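Long-range contacts in GTP cyclohydrolase 1 type 2 homolog (Thermus thermophilus, PDB 2YYB), which is of unknown function but belongs to the GTP cyclohydrolase I type 2/NIF3 family and probably binds two divalent metal cations: residues Met1-Leu6 with Gly32-Arg37; Tyr13-Asp18 with Ala102-Gly107; Asp22-Gly27 with Leu67-Pro72; Arg37-Ala42 with Phe229-Val234; Ala182-Thr187 with Asn204-Gly209. One frame throughout, in Å; residues are numbered along the deposited sequence.

Contacts 1 and 4 lie together on the same side of the molecule, their centres 11 Å apart; they share Arg-37, and Met-1, Val-36 and Leu-6 of contact 1 pack against Phe-229 and Leu-231 of contact 4. Contact 4 attaches the edge strand 233-235 to strand 39-42 of the five-stranded sheet. Contacts 2 and 3 are loop contacts, 17 Å apart between centres and touching through Ile-16 and Asn-26; the segments of contact 3 both fall between those of contact 2 in sequence. Contact 5 joins two strands of a separate four-stranded sheet, its centre about 39 Å from that of contact 1. Segments associated with both sheets probably contribute to the metal site.

Contact 1. Residues Met1-Leu6 with Gly32-Arg37; sequences MDRDEL and GKRTVR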
# COMPACT_ATOMS: atom_id res chain seq x y z
N MET A 1 -12.00 43.86 2.43
CA MET A 1 -12.26 42.86 1.37
C MET A 1 -12.97 41.64 1.93
O MET A 1 -12.78 41.28 3.09
CB MET A 1 -10.94 42.44 0.70
CG MET A 1 -11.09 41.28 -0.27
SD MET A 1 -9.80 41.17 -1.52
CE MET A 1 -10.56 40.02 -2.69
N ASP A 2 -13.82 41.02 1.11
CA ASP A 2 -14.55 39.84 1.53
C ASP A 2 -13.54 38.68 1.60
O ASP A 2 -12.85 38.41 0.62
CB ASP A 2 -15.65 39.53 0.52
CG ASP A 2 -16.37 38.25 0.83
OD1 ASP A 2 -16.20 37.74 1.97
OD2 ASP A 2 -17.10 37.74 -0.04
N ARG A 3 -13.46 38.02 2.75
CA ARG A 3 -12.52 36.93 2.95
C ARG A 3 -12.71 35.78 1.97
O ARG A 3 -11.75 35.17 1.52
CB ARG A 3 -12.61 36.39 4.38
CG ARG A 3 -12.06 34.97 4.57
CD ARG A 3 -13.20 34.01 4.85
NE ARG A 3 -13.68 34.20 6.21
CZ ARG A 3 -14.91 33.92 6.64
NH1 ARG A 3 -15.83 33.43 5.82
NH2 ARG A 3 -15.22 34.13 7.92
N ASP A 4 -13.96 35.48 1.66
CA ASP A 4 -14.24 34.38 0.76
C ASP A 4 -13.74 34.64 -0.67
O ASP A 4 -13.40 33.69 -1.39
CB ASP A 4 -15.73 34.06 0.81
CG ASP A 4 -16.16 33.55 2.18
OD1 ASP A 4 -17.31 33.82 2.61
OD2 ASP A 4 -15.34 32.88 2.84
N GLU A 5 -13.69 35.90 -1.09
CA GLU A 5 -13.19 36.21 -2.42
C GLU A 5 -11.67 36.14 -2.40
O GLU A 5 -11.04 35.68 -3.35
CB GLU A 5 -13.61 37.60 -2.87
CG GLU A 5 -15.09 37.82 -2.87
CD GLU A 5 -15.44 39.23 -3.27
OE1 GLU A 5 -14.59 40.14 -3.04
OE2 GLU A 5 -16.56 39.44 -3.79
N LEU A 6 -11.09 36.62 -1.31
CA LEU A 6 -9.65 36.59 -1.14
C LEU A 6 -9.20 35.12 -1.18
O LEU A 6 -8.23 34.78 -1.86
CB LEU A 6 -9.24 37.21 0.20
CG LEU A 6 -7.98 38.10 0.23
CD1 LEU A 6 -7.28 37.98 1.60
CD2 LEU A 6 -7.03 37.71 -0.89
N GLY A 32 -11.61 33.08 10.10
CA GLY A 32 -11.64 34.25 10.98
C GLY A 32 -12.68 35.24 10.47
O GLY A 32 -13.69 34.83 9.88
N LYS A 33 -12.45 36.54 10.69
CA LYS A 33 -13.38 37.59 10.25
C LYS A 33 -13.73 37.49 8.78
O LYS A 33 -12.88 37.17 7.94
CB LYS A 33 -12.77 38.98 10.44
CG LYS A 33 -12.42 39.39 11.82
CD LYS A 33 -11.53 40.62 11.76
CE LYS A 33 -11.09 41.01 13.16
NZ LYS A 33 -10.05 42.08 13.20
N ARG A 34 -14.97 37.83 8.44
CA ARG A 34 -15.38 37.81 7.05
C ARG A 34 -14.89 39.07 6.30
O ARG A 34 -14.78 39.06 5.07
CB ARG A 34 -16.89 37.68 6.92
CG ARG A 34 -17.36 37.35 5.51
CD ARG A 34 -18.89 37.15 5.44
NE ARG A 34 -19.30 36.56 4.17
CZ ARG A 34 -19.06 37.07 2.96
NH1 ARG A 34 -18.39 38.22 2.84
NH2 ARG A 34 -19.46 36.43 1.86
N THR A 35 -14.58 40.14 7.03
CA THR A 35 -14.12 41.36 6.38
C THR A 35 -12.64 41.62 6.64
O THR A 35 -12.23 42.00 7.75
CB THR A 35 -14.96 42.59 6.82
OG1 THR A 35 -16.30 42.44 6.33
CG2 THR A 35 -14.41 43.86 6.25
N VAL A 36 -11.82 41.43 5.61
CA VAL A 36 -10.38 41.61 5.73
C VAL A 36 -9.97 43.05 5.51
O VAL A 36 -10.38 43.68 4.54
CB VAL A 36 -9.63 40.70 4.73
CG1 VAL A 36 -8.15 40.80 4.95
CG2 VAL A 36 -10.07 39.27 4.92
N ARG A 37 -9.14 43.57 6.41
CA ARG A 37 -8.66 44.94 6.33
C ARG A 37 -7.13 45.03 6.41
O ARG A 37 -6.56 46.10 6.18
CB ARG A 37 -9.25 45.77 7.47
CG ARG A 37 -10.77 45.81 7.53
CD ARG A 37 -11.21 46.41 8.88
NE ARG A 37 -12.61 46.11 9.21
CZ ARG A 37 -13.64 46.87 8.85
NH1 ARG A 37 -13.44 47.98 8.14
NH2 ARG A 37 -14.87 46.52 9.20
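Met-1 and Val-36 pair through their backbones, and beside them Asp-2 forms a single beta bridge with Thr-35 while serving as N-cap of helix 3-13. Of the backbone bonds, Val-36 N to Met-1 O measures 2.7 Å, Met-1 N also donates to Val-36 O, and Arg-3 N donates to Arg-34 O at 2.9 Å. In the cap, Asp-4 N meets Asp-2 OD1 from above the carboxylate plane (3.2 Å). The charged groups form a network. The Arg-3 chain, bent at chi2 and chi3, presents its guanidinium edge-on to two acceptors: NH2 donates to Gly-32 O (2.6 Å), and NH1 to Asp-4 OD2 in a salt bridge (3.1 Å) with the oxygen in the guanidinium plane. An alanine in place of Arg-3 would probably leave Asp-4 OD2 and Gly-32 O without these donors and the loop less firmly tied to the helix start. Arg-34, extended from CG to NE, reaches across to Asp-2, giving OD2 a weak bond from NH2, whereas Asp-4 OD1 lies well out of the Arg-34 guanidinium plane and contributes charge alone. Apolar packing brings Val-36 CG2 to 3.9 Å from Arg-3 CB, and Val-36 CG1 to 4.5 Å from Leu-6 CD1.

Contact 2. Residues Tyr13-Asp18 with Ala102-Gly107; sequences YLRIQD and AHEEVG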
# COMPACT_ATOMS: atom_id res chain seq x y z
N TYR A 13 -4.93 31.95 -8.05
CA TYR A 13 -3.62 32.51 -8.36
C TYR A 13 -2.48 31.55 -8.11
O TYR A 13 -1.53 31.51 -8.89
CB TYR A 13 -3.39 33.78 -7.55
CG TYR A 13 -2.10 34.50 -7.84
CD1 TYR A 13 -1.86 35.08 -9.09
CD2 TYR A 13 -1.12 34.61 -6.87
CE1 TYR A 13 -0.66 35.75 -9.36
CE2 TYR A 13 0.08 35.29 -7.11
CZ TYR A 13 0.30 35.86 -8.35
OH TYR A 13 1.49 36.53 -8.58
N LEU A 14 -2.56 30.80 -7.02
CA LEU A 14 -1.52 29.84 -6.67
C LEU A 14 -1.86 28.49 -7.27
O LEU A 14 -1.05 27.57 -7.26
CB LEU A 14 -1.41 29.74 -5.15
CG LEU A 14 -1.18 31.08 -4.43
CD1 LEU A 14 -1.37 30.91 -2.94
CD2 LEU A 14 0.21 31.60 -4.73
N ARG A 15 -3.07 28.39 -7.81
CA ARG A 15 -3.58 27.16 -8.40
C ARG A 15 -3.13 25.95 -7.59
O ARG A 15 -2.39 25.10 -8.06
CB ARG A 15 -3.16 27.04 -9.88
CG ARG A 15 -1.72 27.39 -10.19
CD ARG A 15 -1.56 27.76 -11.65
NE ARG A 15 -0.38 28.59 -11.85
CZ ARG A 15 -0.19 29.42 -12.88
NH1 ARG A 15 -1.11 29.53 -13.83
NH2 ARG A 15 0.92 30.16 -12.94
N ILE A 16 -3.61 25.90 -6.36
CA ILE A 16 -3.28 24.84 -5.43
C ILE A 16 -3.82 23.48 -5.83
O ILE A 16 -3.53 22.48 -5.17
CB ILE A 16 -3.81 25.19 -4.03
CG1 ILE A 16 -5.35 25.27 -4.05
CG2 ILE A 16 -3.22 26.52 -3.58
CD1 ILE A 16 -5.99 25.38 -2.68
N GLN A 17 -4.60 23.42 -6.90
CA GLN A 17 -5.15 22.14 -7.34
C GLN A 17 -4.09 21.35 -8.11
O GLN A 17 -4.22 20.14 -8.33
CB GLN A 17 -6.39 22.34 -8.21
CG GLN A 17 -6.15 23.12 -9.50
CD GLN A 17 -5.99 24.62 -9.28
OE1 GLN A 17 -5.68 25.36 -10.21
NE2 GLN A 17 -6.20 25.07 -8.04
N ASP A 18 -3.03 22.05 -8.50
CA ASP A 18 -1.93 21.44 -9.24
C ASP A 18 -0.94 20.69 -8.36
O ASP A 18 -0.05 20.01 -8.88
CB ASP A 18 -1.18 22.51 -10.04
CG ASP A 18 -1.98 23.02 -11.22
OD1 ASP A 18 -1.45 23.90 -11.93
OD2 ASP A 18 -3.12 22.55 -11.44
N ALA A 102 6.81 26.92 -5.64
CA ALA A 102 6.92 26.90 -7.09
C ALA A 102 6.46 28.10 -7.90
O ALA A 102 7.01 28.38 -8.95
CB ALA A 102 6.23 25.66 -7.64
N HIS A 103 5.44 28.81 -7.43
CA HIS A 103 4.93 29.94 -8.19
C HIS A 103 6.00 30.77 -8.90
O HIS A 103 6.96 31.22 -8.26
CB HIS A 103 4.10 30.86 -7.29
CG HIS A 103 3.13 31.70 -8.05
ND1 HIS A 103 1.87 31.25 -8.40
CD2 HIS A 103 3.24 32.94 -8.58
CE1 HIS A 103 1.26 32.17 -9.12
NE2 HIS A 103 2.07 33.21 -9.24
N GLU A 104 5.81 30.97 -10.21
CA GLU A 104 6.75 31.73 -11.05
C GLU A 104 6.75 33.25 -10.83
O GLU A 104 7.74 33.92 -11.15
CB GLU A 104 6.51 31.45 -12.54
CG GLU A 104 5.44 32.32 -13.22
CD GLU A 104 4.02 31.92 -12.84
OE1 GLU A 104 3.13 32.80 -12.89
OE2 GLU A 104 3.80 30.73 -12.50
N GLU A 105 5.66 33.80 -10.30
CA GLU A 105 5.56 35.24 -10.04
C GLU A 105 5.98 35.66 -8.64
O GLU A 105 6.77 36.58 -8.48
CB GLU A 105 4.12 35.72 -10.31
CG GLU A 105 3.84 36.11 -11.75
CD GLU A 105 4.65 37.32 -12.18
OE1 GLU A 105 4.57 37.71 -13.37
OE2 GLU A 105 5.38 37.90 -11.33
N VAL A 106 5.44 34.99 -7.62
CA VAL A 106 5.75 35.30 -6.22
C VAL A 106 6.36 34.11 -5.45
O VAL A 106 6.60 34.21 -4.24
CB VAL A 106 4.48 35.75 -5.45
CG1 VAL A 106 3.93 37.02 -6.06
CG2 VAL A 106 3.43 34.66 -5.46
N GLY A 107 6.62 33.01 -6.16
CA GLY A 107 7.20 31.83 -5.54
C GLY A 107 8.52 32.11 -4.87
O GLY A 107 9.27 32.97 -5.32
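Tyr-13 and His-103 form the densely packed part of this contact, where the end of helix 3-13 meets the turn between helices 98-102 and 108-114. His-103 presents NE2 and CE1 over one face of the Tyr-13 ring, CE1 above the ring centre and NE2 3.3 Å from Tyr-13 CZ. The two planes are inclined at 41° and the centroids lie 4.4 Å apart, an oblique pairing. The hydroxyl end of the ring meets Val-106 tip to tip: Tyr-13 OH is 3.5 Å from Val-106 CG1, and CE2 is 3.8 Å from CG2. Glu-105 CB also touches the hydroxyl, and Leu-14 CD2 approaches His-103 ND1 at 4.0 Å. Outside the two segments, His-224 stacks on the Tyr-13 ring, and Asp-101, a predicted metal ligand, has its side chain about 8 Å from that of His-103. The solvent side is looser. There Arg-15, the positive-phi residue of the Schellman motif that ends the helix, extends its chain from CG to NE toward Glu-104. Arg-15 NH2 and Glu-104 OE2 form a salt bridge of 3.0 Å, but its hydrogen bond is weak, bent to 123°, consistent with a less directional link than the close-packed rings.

Contact 3. Residues Asp22-Gly27 with Leu67-Pro72; sequences DPSLNG and LFWGKP
Leu-25 and Phe-68 make the one hydrogen bond between these two loops: Leu-25 N donates to Phe-68 O at 3.3 Å, approaching from well above the carbonyl plane. The same oxygen takes a CA-H...O contact from Ser-24 CA, and in the other direction Trp-69 CA points a C-H at Pro-23 O (3.6 Å). A polar partner outside the segments reinforces the join, since the side-chain amide of Gln-29 bonds to both Leu-25 O and Leu-67 N.

The apolar part centres on Trp-69. Its six-membered ring meets Ser-24 obliquely, with Ser-24 CB 3.4 Å from both Trp-69 CE3 and CZ3. Pro-23 CG stands at the indole edge, 4.3 Å from Trp-69 CE3, while the ring of His-97 meets the indole edge-to-face. An alanine in place of Trp-69 would probably leave Ser-24 CB and the His-97 ring without their aromatic neighbour and open a gap between the loops. Farther along, Leu-25 CB packs on Phe-68 CB at 3.8 Å, and both residues also touch the second subunit, Leu-25 at its Pro-72 and Phe-68 at its Ile-75.

Segment 67-72 begins two residues after His-65, which like His-64 is a predicted metal ligand, and the Trp-69 side chain comes within about 4 Å of that of His-65. The contact therefore lies beside the predicted metal site, close to a subunit interface.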
# COMPACT_ATOMS: atom_id res chain seq x y z
N ASP A 22 0.74 17.31 -1.85
CA ASP A 22 1.38 18.10 -0.80
C ASP A 22 0.71 17.67 0.50
O ASP A 22 -0.51 17.79 0.64
CB ASP A 22 1.15 19.59 -1.05
CG ASP A 22 2.05 20.48 -0.21
OD1 ASP A 22 2.13 21.70 -0.51
OD2 ASP A 22 2.68 19.97 0.74
N PRO A 23 1.50 17.13 1.46
CA PRO A 23 0.90 16.69 2.73
C PRO A 23 0.16 17.82 3.45
O PRO A 23 -0.91 17.60 4.01
CB PRO A 23 2.11 16.17 3.52
CG PRO A 23 3.24 17.01 3.01
CD PRO A 23 2.97 17.03 1.52
N SER A 24 0.72 19.03 3.41
CA SER A 24 0.10 20.17 4.07
C SER A 24 -1.23 20.53 3.42
O SER A 24 -1.38 20.42 2.20
CB SER A 24 1.02 21.39 4.03
OG SER A 24 0.82 22.11 2.84
N LEU A 25 -2.18 20.96 4.23
CA LEU A 25 -3.50 21.34 3.73
C LEU A 25 -3.40 22.77 3.20
O LEU A 25 -3.47 23.72 3.96
CB LEU A 25 -4.52 21.26 4.87
CG LEU A 25 -6.00 21.14 4.53
CD1 LEU A 25 -6.19 21.18 3.03
CD2 LEU A 25 -6.54 19.83 5.10
N ASN A 26 -3.24 22.91 1.89
CA ASN A 26 -3.12 24.23 1.29
C ASN A 26 -4.46 24.95 1.19
O ASN A 26 -5.50 24.33 0.91
CB ASN A 26 -2.45 24.12 -0.09
CG ASN A 26 -0.97 23.71 0.01
OD1 ASN A 26 -0.44 23.06 -0.90
ND2 ASN A 26 -0.31 24.10 1.10
N GLY A 27 -4.44 26.26 1.44
CA GLY A 27 -5.65 27.07 1.40
C GLY A 27 -5.99 27.63 2.77
O GLY A 27 -5.11 27.77 3.61
N LEU A 67 -0.60 24.66 9.77
CA LEU A 67 -0.88 23.78 10.89
C LEU A 67 -1.16 22.33 10.58
O LEU A 67 -0.96 21.47 11.44
CB LEU A 67 -2.08 24.32 11.67
CG LEU A 67 -1.91 25.63 12.42
CD1 LEU A 67 -3.25 26.03 13.00
CD2 LEU A 67 -0.87 25.47 13.51
N PHE A 68 -1.62 22.04 9.37
CA PHE A 68 -1.97 20.69 9.00
C PHE A 68 -1.04 19.98 8.02
O PHE A 68 -0.55 20.57 7.06
CB PHE A 68 -3.40 20.70 8.46
CG PHE A 68 -4.40 21.19 9.45
CD1 PHE A 68 -4.67 20.47 10.62
CD2 PHE A 68 -5.05 22.41 9.26
CE1 PHE A 68 -5.55 20.95 11.56
CE2 PHE A 68 -5.94 22.89 10.22
CZ PHE A 68 -6.18 22.17 11.36
N TRP A 69 -0.80 18.69 8.27
CA TRP A 69 0.06 17.87 7.42
C TRP A 69 -0.48 16.45 7.26
O TRP A 69 0.30 15.51 7.19
CB TRP A 69 1.48 17.81 8.00
CG TRP A 69 2.08 19.16 8.34
CD1 TRP A 69 1.98 19.82 9.53
CD2 TRP A 69 2.83 20.01 7.46
NE1 TRP A 69 2.63 21.04 9.45
CE2 TRP A 69 3.15 21.18 8.19
CE3 TRP A 69 3.26 19.90 6.13
CZ2 TRP A 69 3.89 22.24 7.63
CZ3 TRP A 69 4.00 20.96 5.57
CH2 TRP A 69 4.30 22.11 6.33
N GLY A 70 -1.80 16.28 7.21
CA GLY A 70 -2.36 14.95 7.06
C GLY A 70 -2.49 14.21 8.40
O GLY A 70 -3.31 13.30 8.56
N LYS A 71 -1.66 14.61 9.36
CA LYS A 71 -1.67 14.01 10.70
C LYS A 71 -2.72 14.73 11.55
O LYS A 71 -2.56 15.92 11.87
CB LYS A 71 -0.30 14.19 11.37
CG LYS A 71 0.18 15.64 11.39
CD LYS A 71 1.36 15.85 12.34
CE LYS A 71 1.87 17.29 12.28
NZ LYS A 71 0.80 18.30 12.57
N PRO A 72 -3.80 14.04 11.92
CA PRO A 72 -4.82 14.70 12.75
C PRO A 72 -4.31 14.70 14.20
O PRO A 72 -3.95 13.66 14.74
CB PRO A 72 -6.04 13.80 12.56
CG PRO A 72 -5.40 12.43 12.52
CD PRO A 72 -4.19 12.65 11.60

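Contact 4. Residues Arg37-Ala42 with Phe229-Val234; sequences RKVGAA and FGLPWV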
# COMPACT_ATOMS: atom_id res chain seq x y z
N ARG A 37 -9.14 43.57 6.41
CA ARG A 37 -8.66 44.94 6.33
C ARG A 37 -7.13 45.03 6.41
O ARG A 37 -6.56 46.10 6.18
CB ARG A 37 -9.25 45.77 7.47
CG ARG A 37 -10.77 45.81 7.53
CD ARG A 37 -11.21 46.41 8.88
NE ARG A 37 -12.61 46.11 9.21
CZ ARG A 37 -13.64 46.87 8.85
NH1 ARG A 37 -13.44 47.98 8.14
NH2 ARG A 37 -14.87 46.52 9.20
N LYS A 38 -6.47 43.93 6.75
CA LYS A 38 -5.01 43.97 6.87
C LYS A 38 -4.39 42.58 6.80
O LYS A 38 -4.74 41.69 7.59
CB LYS A 38 -4.64 44.64 8.18
CG LYS A 38 -3.16 44.81 8.39
CD LYS A 38 -2.90 45.65 9.61
CE LYS A 38 -1.42 45.82 9.81
NZ LYS A 38 -1.12 46.58 11.07
N VAL A 39 -3.48 42.41 5.85
CA VAL A 39 -2.80 41.14 5.62
C VAL A 39 -1.52 40.99 6.41
O VAL A 39 -0.77 41.94 6.60
CB VAL A 39 -2.46 40.97 4.11
CG1 VAL A 39 -1.53 39.76 3.90
CG2 VAL A 39 -3.75 40.83 3.31
N GLY A 40 -1.30 39.77 6.90
CA GLY A 40 -0.09 39.46 7.62
C GLY A 40 0.62 38.36 6.84
O GLY A 40 -0.03 37.48 6.28
N ALA A 41 1.95 38.43 6.78
CA ALA A 41 2.77 37.43 6.09
C ALA A 41 3.87 36.93 7.05
O ALA A 41 4.51 37.73 7.74
CB ALA A 41 3.41 38.03 4.83
N ALA A 42 4.06 35.62 7.09
CA ALA A 42 5.06 34.98 7.95
C ALA A 42 5.46 33.61 7.39
O ALA A 42 4.70 32.96 6.66
CB ALA A 42 4.52 34.84 9.40
N PHE A 229 -5.44 44.78 -4.67
CA PHE A 229 -6.62 45.01 -3.84
C PHE A 229 -6.42 46.11 -2.83
O PHE A 229 -7.31 46.39 -2.03
CB PHE A 229 -6.99 43.73 -3.10
CG PHE A 229 -7.37 42.59 -4.00
CD1 PHE A 229 -8.49 42.67 -4.80
CD2 PHE A 229 -6.60 41.43 -4.02
CE1 PHE A 229 -8.86 41.62 -5.62
CE2 PHE A 229 -6.96 40.37 -4.83
CZ PHE A 229 -8.09 40.46 -5.64
N GLY A 230 -5.24 46.71 -2.83
CA GLY A 230 -5.00 47.78 -1.88
C GLY A 230 -4.99 47.36 -0.43
O GLY A 230 -5.06 48.22 0.46
N LEU A 231 -4.92 46.06 -0.16
CA LEU A 231 -4.86 45.60 1.23
C LEU A 231 -3.47 45.92 1.79
O LEU A 231 -2.46 45.64 1.16
CB LEU A 231 -5.11 44.07 1.34
CG LEU A 231 -6.49 43.48 1.01
CD1 LEU A 231 -6.40 41.96 0.97
CD2 LEU A 231 -7.53 43.94 2.03
N PRO A 232 -3.42 46.57 2.94
CA PRO A 232 -2.10 46.87 3.50
C PRO A 232 -1.59 45.57 4.15
O PRO A 232 -2.38 44.67 4.46
CB PRO A 232 -2.41 47.94 4.54
CG PRO A 232 -3.80 47.57 4.99
CD PRO A 232 -4.48 47.26 3.68
N TRP A 233 -0.28 45.45 4.34
CA TRP A 233 0.25 44.25 4.96
C TRP A 233 1.47 44.51 5.82
O TRP A 233 2.10 45.56 5.72
CB TRP A 233 0.57 43.18 3.90
CG TRP A 233 1.71 43.52 2.97
CD1 TRP A 233 1.66 44.34 1.89
CD2 TRP A 233 3.07 43.05 3.06
NE1 TRP A 233 2.89 44.41 1.29
CE2 TRP A 233 3.78 43.63 1.99
CE3 TRP A 233 3.75 42.19 3.93
CZ2 TRP A 233 5.15 43.40 1.77
CZ3 TRP A 233 5.12 41.95 3.71
CH2 TRP A 233 5.80 42.55 2.64
N VAL A 234 1.76 43.56 6.69
CA VAL A 234 2.91 43.64 7.58
C VAL A 234 3.61 42.29 7.61
O VAL A 234 2.97 41.25 7.45
CB VAL A 234 2.47 44.01 9.01
CG1 VAL A 234 1.46 43.00 9.51
CG2 VAL A 234 3.67 44.04 9.92
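Val-39 and Trp-233 lie opposite each other in a parallel beta pairing, continued by Gly-40 with Val-234, while the end-to-end directions of the two touching parts diverge by 43°. Val-39 uses both of its backbone groups on residues flanking Trp-233: its N donates to Pro-232 O at 2.9 Å, and its O accepts from Val-234 N at 3.0 Å. Ala-41 N then donates to Val-234 O.

The side chains of Val-39 and Trp-233 emerge on the same face of the sheet and meet at their bases, CB to CB at 3.8 Å. Ala-41 CB meets the indole obliquely, 4.3 Å from Trp-233 CE3. Helix 216-229 packs on this face, with Ala-222 touching both Ala-41 and Trp-233. Just ahead of the strand, the Leu-231 and Val-39 side chains cross at about a right angle, Leu-231 CD1 to Val-39 CG2 at 3.7 Å, and Pro-232 CG rests against Arg-37 O.

Val-234 projects on the opposite face, where its partner Gly-40 has no side chain. The extended Lys-38 passes it, with Lys-38 CE 4.0 Å from Val-234 CG1, before its NZ bonds to Glu-56 O.

These bonds add strand 233-235, reached by a three-residue connection from helix 216-229, as a parallel edge strand beside 39-42 in the chain's five-stranded mixed sheet.

Contact 5. Residues Ala182-Thr187 with Asn204-Gly209; sequences ADLFVT and NVIYAG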
# COMPACT_ATOMS: atom_id res chain seq x y z
N ALA A 182 23.69 21.35 -12.13
CA ALA A 182 24.14 22.72 -12.39
C ALA A 182 25.51 22.91 -11.72
O ALA A 182 25.95 22.03 -10.96
CB ALA A 182 23.12 23.74 -11.80
N ASP A 183 26.15 24.05 -11.99
CA ASP A 183 27.46 24.35 -11.41
C ASP A 183 27.30 24.66 -9.93
O ASP A 183 28.26 24.56 -9.15
CB ASP A 183 28.11 25.55 -12.09
CG ASP A 183 28.19 25.41 -13.59
OD1 ASP A 183 28.30 24.25 -14.07
OD2 ASP A 183 28.15 26.45 -14.29
N LEU A 184 26.09 25.07 -9.57
CA LEU A 184 25.77 25.43 -8.19
C LEU A 184 24.35 25.06 -7.87
O LEU A 184 23.47 25.04 -8.75
CB LEU A 184 25.95 26.93 -7.97
CG LEU A 184 25.40 27.49 -6.66
CD1 LEU A 184 25.98 26.78 -5.48
CD2 LEU A 184 25.72 28.97 -6.59
N PHE A 185 24.13 24.74 -6.59
CA PHE A 185 22.82 24.38 -6.08
C PHE A 185 22.60 25.23 -4.84
O PHE A 185 23.46 25.29 -3.95
CB PHE A 185 22.77 22.90 -5.73
CG PHE A 185 21.47 22.45 -5.11
CD1 PHE A 185 20.27 22.63 -5.77
CD2 PHE A 185 21.47 21.82 -3.87
CE1 PHE A 185 19.07 22.17 -5.20
CE2 PHE A 185 20.28 21.37 -3.30
CZ PHE A 185 19.08 21.54 -3.97
N VAL A 186 21.46 25.91 -4.80
CA VAL A 186 21.10 26.77 -3.69
C VAL A 186 19.90 26.21 -2.96
O VAL A 186 18.89 25.91 -3.58
CB VAL A 186 20.72 28.17 -4.18
CG1 VAL A 186 20.37 29.06 -2.99
CG2 VAL A 186 21.86 28.76 -4.98
N THR A 187 20.01 26.06 -1.65
CA THR A 187 18.89 25.58 -0.86
C THR A 187 19.04 26.15 0.55
O THR A 187 19.96 26.94 0.80
CB THR A 187 18.82 24.02 -0.86
OG1 THR A 187 17.54 23.60 -0.36
CG2 THR A 187 19.92 23.42 -0.01
N ASN A 204 28.66 22.04 -6.07
CA ASN A 204 28.84 23.27 -5.32
C ASN A 204 27.48 23.42 -4.69
O ASN A 204 26.46 23.34 -5.39
CB ASN A 204 29.09 24.45 -6.26
CG ASN A 204 30.55 24.64 -6.60
OD1 ASN A 204 30.87 25.18 -7.67
ND2 ASN A 204 31.46 24.21 -5.71
N VAL A 205 27.44 23.62 -3.37
CA VAL A 205 26.17 23.79 -2.70
C VAL A 205 26.26 24.88 -1.67
O VAL A 205 27.22 24.94 -0.90
CB VAL A 205 25.72 22.49 -1.97
CG1 VAL A 205 24.38 22.72 -1.27
CG2 VAL A 205 25.61 21.35 -2.94
N ILE A 206 25.26 25.76 -1.65
CA ILE A 206 25.21 26.85 -0.68
C ILE A 206 23.93 26.69 0.15
O ILE A 206 22.83 26.64 -0.41
CB ILE A 206 25.14 28.26 -1.35
CG1 ILE A 206 26.34 28.51 -2.27
CG2 ILE A 206 25.09 29.35 -0.26
CD1 ILE A 206 27.62 28.74 -1.53
N TYR A 207 24.09 26.61 1.47
CA TYR A 207 22.94 26.49 2.40
C TYR A 207 22.71 27.85 3.04
O TYR A 207 23.51 28.29 3.86
CB TYR A 207 23.24 25.44 3.48
CG TYR A 207 23.33 24.04 2.92
CD1 TYR A 207 22.21 23.44 2.35
CD2 TYR A 207 24.55 23.36 2.87
CE1 TYR A 207 22.31 22.18 1.73
CE2 TYR A 207 24.65 22.10 2.26
CZ TYR A 207 23.52 21.53 1.69
OH TYR A 207 23.60 20.32 1.05
N ALA A 208 21.62 28.51 2.66
CA ALA A 208 21.33 29.84 3.18
C ALA A 208 20.26 29.95 4.28
O ALA A 208 19.78 31.05 4.59
CB ALA A 208 20.98 30.77 2.02
N GLY A 209 19.90 28.81 4.87
CA GLY A 209 18.91 28.81 5.94
C GLY A 209 17.52 28.42 5.47
O GLY A 209 17.09 28.85 4.41
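The beta-alpha-beta unit of strand 184-187, helix 195-200 and strand 204-207 is closed by pairing of its two strands, with Phe-185 opposite Val-205 and Thr-187 opposite Tyr-207. Phe-185 N donates to Asn-204 O at 3.0 Å, and Phe-185 O accepts from Ile-206 N. Thr-187 repeats the pattern, its N bonding to Ile-206 O (3.1 Å) and its O receiving Ala-208 N (2.9 Å), one residue beyond the strand. The axes run parallel within 18°, in the middle of a four-stranded mixed sheet: strand 166-169 flanks 184-187, and strand 154-157 flanks 204-207. On one face, Leu-184 CD1 packs against Ile-206 CG1 at 3.7 Å, and helix 141-147 covers both residues through Val-141 and Leu-145. On the other face, Phe-185 and Val-205 lie side by side, CD2 to CG1 at 4.0 Å, and Val-205 CG1 in turn sits over the rim of the Tyr-207 ring. Thr-187 OG1 is anti to its backbone N (chi1 -166°) and bonds to Val-169 O and Gly-173 N, while CG2 lies beside the Tyr-207 ring, 3.2 Å from CE1. Immediately after Gly-209 comes His-210, a predicted metal ligand, and Gly-209 O accepts a hydrogen bond from Thr-213 OG1.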